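Long-range contacts in naphthalene dioxygenase small subunit (Rhodococcus sp., PDB 2B1X), which forms the small (beta) subunit of a Rieske non-heme iron oxygenase, naphthalene 1,2-dioxygenase, and is probably associated with its oxidoreductase activity: residues T39-V45 / L150-V156; T116-L121 / V133-R138. All coordinates share one frame; numbering follows the deposited sequence.

Contact 1 (T39-V45 / L150-V156); sequences TEDLSYV and LMAKRVV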
loop_
_atom_site.group_PDB
_atom_site.type_symbol
_atom_site.label_atom_id
_atom_site.label_comp_id
_atom_site.label_asym_id
_atom_site.label_seq_id
_atom_site.Cartn_x
_atom_site.Cartn_y
_atom_site.Cartn_z
ATOM N N THR B 39 18.124 16.278 29.702
ATOM C CA THR B 39 18.407 16.497 31.076
ATOM C C THR B 39 19.098 15.262 31.667
ATOM O O THR B 39 19.029 14.147 31.122
ATOM C CB THR B 39 17.044 16.821 31.714
ATOM O OG1 THR B 39 17.181 17.924 32.615
ATOM C CG2 THR B 39 16.491 15.649 32.499
ATOM N N GLU B 40 19.785 15.486 32.778
ATOM C CA GLU B 40 20.525 14.449 33.489
ATOM C C GLU B 40 19.601 13.324 34.052
ATOM O O GLU B 40 20.001 12.165 34.140
ATOM C CB GLU B 40 21.353 15.124 34.594
ATOM C CG GLU B 40 21.999 16.496 34.216
ATOM C CD GLU B 40 21.034 17.724 34.006
ATOM O OE1 GLU B 40 19.924 17.806 34.580
ATOM O OE2 GLU B 40 21.398 18.667 33.254
ATOM N N ASP B 41 18.366 13.683 34.418
ATOM C CA ASP B 41 17.366 12.717 34.873
ATOM C C ASP B 41 16.346 12.358 33.760
ATOM O O ASP B 41 15.206 11.971 34.054
ATOM C CB ASP B 41 16.653 13.209 36.150
ATOM C CG ASP B 41 15.901 14.539 35.953
ATOM O OD1 ASP B 41 16.347 15.404 35.174
ATOM O OD2 ASP B 41 14.825 14.809 36.543
ATOM N N LEU B 42 16.772 12.467 32.496
ATOM C CA LEU B 42 15.904 12.124 31.346
ATOM C C LEU B 42 15.180 10.803 31.546
ATOM O O LEU B 42 15.781 9.806 31.982
ATOM C CB LEU B 42 16.688 12.082 30.020
ATOM C CG LEU B 42 15.932 11.535 28.784
ATOM C CD1 LEU B 42 14.984 12.589 28.207
ATOM C CD2 LEU B 42 16.879 11.041 27.684
ATOM N N SER B 43 13.888 10.818 31.232
ATOM C CA SER B 43 13.103 9.609 30.987
ATOM C C SER B 43 12.441 9.692 29.610
ATOM O O SER B 43 11.653 10.616 29.333
ATOM C CB SER B 43 12.037 9.419 32.075
ATOM O OG SER B 43 11.182 8.355 31.712
ATOM N N TYR B 44 12.794 8.754 28.730
ATOM C CA TYR B 44 12.288 8.731 27.375
ATOM C C TYR B 44 11.615 7.391 27.170
ATOM O O TYR B 44 12.301 6.369 27.136
ATOM C CB TYR B 44 13.426 8.935 26.348
ATOM C CG TYR B 44 12.959 9.095 24.911
ATOM C CD1 TYR B 44 12.940 10.350 24.296
ATOM C CD2 TYR B 44 12.544 8.001 24.164
ATOM C CE1 TYR B 44 12.522 10.504 22.989
ATOM C CE2 TYR B 44 12.100 8.142 22.857
ATOM C CZ TYR B 44 12.090 9.400 22.275
ATOM O OH TYR B 44 11.652 9.533 20.974
ATOM N N VAL B 45 10.280 7.379 27.067
ATOM C CA VAL B 45 9.579 6.084 26.876
ATOM C C VAL B 45 8.534 6.005 25.764
ATOM O O VAL B 45 7.800 6.961 25.509
ATOM C CB VAL B 45 9.072 5.402 28.220
ATOM C CG1 VAL B 45 9.685 6.053 29.489
ATOM C CG2 VAL B 45 7.566 5.265 28.295
ATOM N N LEU B 150 15.561 22.389 28.505
ATOM C CA LEU B 150 16.041 21.023 28.399
ATOM C C LEU B 150 14.868 20.093 28.597
ATOM O O LEU B 150 13.930 20.404 29.347
ATOM C CB LEU B 150 17.073 20.723 29.479
ATOM C CG LEU B 150 18.581 20.766 29.214
ATOM C CD1 LEU B 150 18.991 21.650 28.046
ATOM C CD2 LEU B 150 19.301 21.180 30.490
ATOM N N MET B 151 14.949 18.939 27.944
ATOM C CA MET B 151 13.916 17.933 28.059
ATOM C C MET B 151 14.237 16.965 29.182
ATOM O O MET B 151 15.221 16.232 29.123
ATOM C CB MET B 151 13.760 17.167 26.748
ATOM C CG MET B 151 12.553 16.215 26.722
ATOM S SD MET B 151 12.221 15.677 25.065
ATOM C CE MET B 151 13.596 14.445 24.872
ATOM N N ALA B 152 13.351 16.937 30.164
ATOM C CA ALA B 152 13.463 16.043 31.299
ATOM C C ALA B 152 12.715 14.749 31.073
ATOM O O ALA B 152 13.089 13.722 31.626
ATOM C CB ALA B 152 12.946 16.725 32.570
ATOM N N LYS B 153 11.654 14.803 30.262
ATOM C CA LYS B 153 10.785 13.639 30.066
ATOM C C LYS B 153 10.089 13.692 28.722
ATOM O O LYS B 153 9.728 14.760 28.250
ATOM C CB LYS B 153 9.743 13.545 31.194
ATOM C CG LYS B 153 8.942 12.231 31.241
ATOM C CD LYS B 153 7.873 12.278 32.339
ATOM C CE LYS B 153 6.855 11.162 32.186
ATOM N NZ LYS B 153 7.380 9.845 32.660
ATOM N N ARG B 154 9.904 12.527 28.112
ATOM C CA ARG B 154 9.038 12.402 26.957
ATOM C C ARG B 154 8.409 11.020 26.954
ATOM O O ARG B 154 9.113 10.000 27.140
ATOM C CB ARG B 154 9.804 12.637 25.656
ATOM C CG ARG B 154 8.969 12.284 24.414
ATOM C CD ARG B 154 9.556 12.766 23.092
ATOM N NE ARG B 154 9.442 14.222 22.973
ATOM C CZ ARG B 154 10.237 14.967 22.224
ATOM N NH1 ARG B 154 11.236 14.398 21.569
ATOM N NH2 ARG B 154 10.053 16.279 22.161
ATOM N N VAL B 155 7.095 10.992 26.739
ATOM C CA VAL B 155 6.381 9.755 26.454
ATOM C C VAL B 155 5.811 9.849 25.033
ATOM O O VAL B 155 5.024 10.770 24.728
ATOM C CB VAL B 155 5.210 9.566 27.464
ATOM C CG1 VAL B 155 4.354 8.332 27.112
ATOM C CG2 VAL B 155 5.694 9.514 28.913
ATOM N N VAL B 156 6.186 8.910 24.163
ATOM C CA VAL B 156 5.630 8.866 22.802
ATOM C C VAL B 156 4.615 7.756 22.760
ATOM O O VAL B 156 4.979 6.595 22.778
ATOM C CB VAL B 156 6.699 8.630 21.704
ATOM C CG1 VAL B 156 6.087 8.754 20.290
ATOM C CG2 VAL B 156 7.865 9.642 21.831
#
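Leu150 CB lies 4.2 Å from Thr39 OG1, just before residues 39-45 turn a corner at Glu40 and Asp41. The carbonyl of Met151 takes a hydrogen bond from the backbone of Thr39 (N to O 3.0 Å), the donor standing above the carbonyl plane. Met151's extended side chain bends only at its last torsion (chi3 76°); this carries CE to Leu42 CD1 (4.1 Å) and to the edge of the Tyr44 ring, while SD sits 3.5 Å above the centre of the Arg154 guanidinium. Ala152 O accepts Ser43 N at 3.0 Å. Ala152 and Lys153 together face Val141, a classic beta bulge on the flank paired with strand 132-145, and Lys153 CG packs on Ser43 O. The backbone of Arg154 is gripped twice, N giving to Ser43 O and O receiving Val45 N. Its side chain runs beside that of Tyr44 in the same direction, CD resting 3.7 Å from ring atom CE1, with guanidinium and ring planes 73° apart. Salt bridges to Asp140 and Glu22 hold the guanidinium; Tyr44 OH bonds to Met172 O. A leucine in place of Tyr44 would probably leave Met172 O without this hydroxyl and open a gap beside Arg154 CD and Met151 CE. Next along the strand, Val156 N gives to Val45 O, with Val156 CG2 3.9 Å from Tyr44 OH. This is a parallel pair, its axes 29° apart, within the otherwise largely antiparallel, twisted sheet of the NTF2-like fold of dioxygenase beta subunits.

Contact 2 (T116-L121 / V133-R138); sequences TSNLLL and VLSGER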
loop_
_atom_site.group_PDB
_atom_site.type_symbol
_atom_site.label_atom_id
_atom_site.label_comp_id
_atom_site.label_asym_id
_atom_site.label_seq_id
_atom_site.Cartn_x
_atom_site.Cartn_y
_atom_site.Cartn_z
ATOM N N THR B 116 2.649 19.059 25.010
ATOM C CA THR B 116 1.999 17.968 24.275
ATOM C C THR B 116 1.891 18.323 22.787
ATOM O O THR B 116 1.366 19.381 22.428
ATOM C CB THR B 116 0.591 17.690 24.846
ATOM O OG1 THR B 116 0.663 17.563 26.269
ATOM C CG2 THR B 116 0.108 16.322 24.403
ATOM N N SER B 117 2.421 17.452 21.936
ATOM C CA SER B 117 2.328 17.677 20.489
ATOM C C SER B 117 1.939 16.425 19.729
ATOM O O SER B 117 2.234 15.318 20.178
ATOM C CB SER B 117 3.644 18.248 19.959
ATOM O OG SER B 117 4.772 17.526 20.442
ATOM N N ASN B 118 1.267 16.604 18.581
ATOM C CA ASN B 118 1.047 15.510 17.640
ATOM C C ASN B 118 2.263 15.324 16.743
ATOM O O ASN B 118 2.857 16.303 16.276
ATOM C CB ASN B 118 -0.214 15.774 16.820
ATOM C CG ASN B 118 -1.445 15.593 17.645
ATOM O OD1 ASN B 118 -1.350 15.182 18.822
ATOM N ND2 ASN B 118 -2.592 15.936 17.091
ATOM N N LEU B 119 2.663 14.075 16.539
ATOM C CA LEU B 119 3.853 13.789 15.749
ATOM C C LEU B 119 3.428 12.882 14.640
ATOM O O LEU B 119 2.820 11.826 14.891
ATOM C CB LEU B 119 4.965 13.106 16.569
ATOM C CG LEU B 119 6.103 12.472 15.739
ATOM C CD1 LEU B 119 7.006 13.502 15.031
ATOM C CD2 LEU B 119 6.947 11.544 16.619
ATOM N N LEU B 120 3.711 13.291 13.410
ATOM C CA LEU B 120 3.698 12.344 12.313
ATOM C C LEU B 120 5.141 12.210 11.791
ATOM O O LEU B 120 5.752 13.182 11.340
ATOM C CB LEU B 120 2.703 12.754 11.218
ATOM C CG LEU B 120 2.572 12.301 9.760
ATOM C CD1 LEU B 120 3.682 11.423 9.189
ATOM C CD2 LEU B 120 1.212 11.743 9.457
ATOM N N LEU B 121 5.670 10.995 11.871
ATOM C CA LEU B 121 7.052 10.761 11.466
ATOM C C LEU B 121 7.058 10.012 10.138
ATOM O O LEU B 121 6.467 8.938 10.051
ATOM C CB LEU B 121 7.774 9.962 12.545
ATOM C CG LEU B 121 9.222 9.547 12.200
ATOM C CD1 LEU B 121 10.180 10.691 12.201
ATOM C CD2 LEU B 121 9.694 8.446 13.100
ATOM N N VAL B 133 5.013 5.439 7.916
ATOM C CA VAL B 133 4.500 6.547 8.687
ATOM C C VAL B 133 4.261 6.088 10.120
ATOM O O VAL B 133 3.593 5.076 10.348
ATOM C CB VAL B 133 3.163 7.044 8.104
ATOM C CG1 VAL B 133 2.512 8.073 9.025
ATOM C CG2 VAL B 133 3.386 7.679 6.723
ATOM N N LEU B 134 4.826 6.806 11.086
ATOM C CA LEU B 134 4.454 6.628 12.485
ATOM C C LEU B 134 3.633 7.844 12.928
ATOM O O LEU B 134 3.960 8.978 12.569
ATOM C CB LEU B 134 5.675 6.486 13.381
ATOM C CG LEU B 134 6.576 5.255 13.151
ATOM C CD1 LEU B 134 7.586 5.239 14.268
ATOM C CD2 LEU B 134 5.729 4.000 13.175
ATOM N N SER B 135 2.527 7.601 13.632
ATOM C CA SER B 135 1.701 8.706 14.146
ATOM C C SER B 135 1.572 8.549 15.649
ATOM O O SER B 135 1.493 7.438 16.145
ATOM C CB SER B 135 0.316 8.667 13.544
ATOM O OG SER B 135 -0.543 9.560 14.262
ATOM N N GLY B 136 1.525 9.639 16.387
ATOM C CA GLY B 136 1.407 9.494 17.841
ATOM C C GLY B 136 1.330 10.800 18.573
ATOM O O GLY B 136 1.443 11.874 17.971
ATOM N N GLU B 137 1.188 10.711 19.887
ATOM C CA GLU B 137 1.208 11.887 20.706
ATOM C C GLU B 137 2.406 11.861 21.647
ATOM O O GLU B 137 2.687 10.850 22.284
ATOM C CB GLU B 137 -0.106 12.037 21.466
ATOM C CG GLU B 137 -0.226 13.377 22.173
ATOM C CD GLU B 137 -1.599 13.577 22.799
ATOM O OE1 GLU B 137 -1.958 12.801 23.715
ATOM O OE2 GLU B 137 -2.321 14.514 22.374
ATOM N N ARG B 138 3.127 12.974 21.698
ATOM C CA ARG B 138 4.261 13.127 22.610
ATOM C C ARG B 138 3.831 14.019 23.733
ATOM O O ARG B 138 3.307 15.112 23.494
ATOM C CB ARG B 138 5.472 13.747 21.909
ATOM C CG ARG B 138 5.781 13.130 20.545
ATOM C CD ARG B 138 7.091 13.669 19.959
ATOM N NE ARG B 138 6.972 15.116 19.805
ATOM C CZ ARG B 138 7.920 15.914 19.320
ATOM N NH1 ARG B 138 9.076 15.413 18.897
ATOM N NH2 ARG B 138 7.679 17.225 19.240
#
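Thr116 CG2 packs on the carboxylate of Glu137, 3.6 Å from its CD. Ser117 forms a hydrogen-bonded antiparallel pair with Arg138, and its side chain adds to the grip: with chi1 at 47°, OG lies between backbone N and carbonyl carbon and reaches the guanidinium edge. Ser117 OG, in the guanidinium plane, accepts a hydrogen bond from Arg138 NH2 (3.2 Å) and a weak one from NE. NH1 turns to the terminal carboxylate of Met172. On the other face Asn118 OD1 comes 3.7 Å from Glu137 OE2; Arg96 of the second subunit donates to that OD1, and Arg103 makes a salt bridge with that OE2. Leu119 exchanges backbone bonds with Gly136 and crosses the aliphatic part of Arg138, with Leu119 CD2 4.0 Å from Arg138 CD. Leu120 CD1 meets Val133 CG1 at 3.6 Å, on the face where Phe98 of the second subunit also packs. Leu121 and Leu134 are again a hydrogen-bonded pair, their side chains pointing the same way. The charged side chains lie at the Ser117 end; leucines and Val133 dominate the other, except for Ser135, bonded to Asp159. The buried guanidinium of Arg138 and partly exposed carboxylate of Glu137 are thus probably balanced largely by partners outside the hairpin.

Contacts 1 and 2 belong to one mixed sheet, their centres about 16 Å apart on opposite sides of the chain's centre. Contact 1 is a parallel pairing of strands distant in sequence and only partly buried; contact 2 is an antiparallel hairpin, largely buried, with the second subunit packing on the face of Asn118 and Leu120, whereas no other chain touches contact 1. Strands 132-145 and 148-158 are neighbours, so the two meet: Arg154 NH2 and Arg138 NH1 stand 3.5 Å apart. Their like charges are probably balanced by Asp140, Glu22 and the terminal carboxylate of Met172. Contact 1 joins backbone bonds to a Met-Tyr-Arg cluster on one face; contact 2 splits into a charged end and a mostly apolar one.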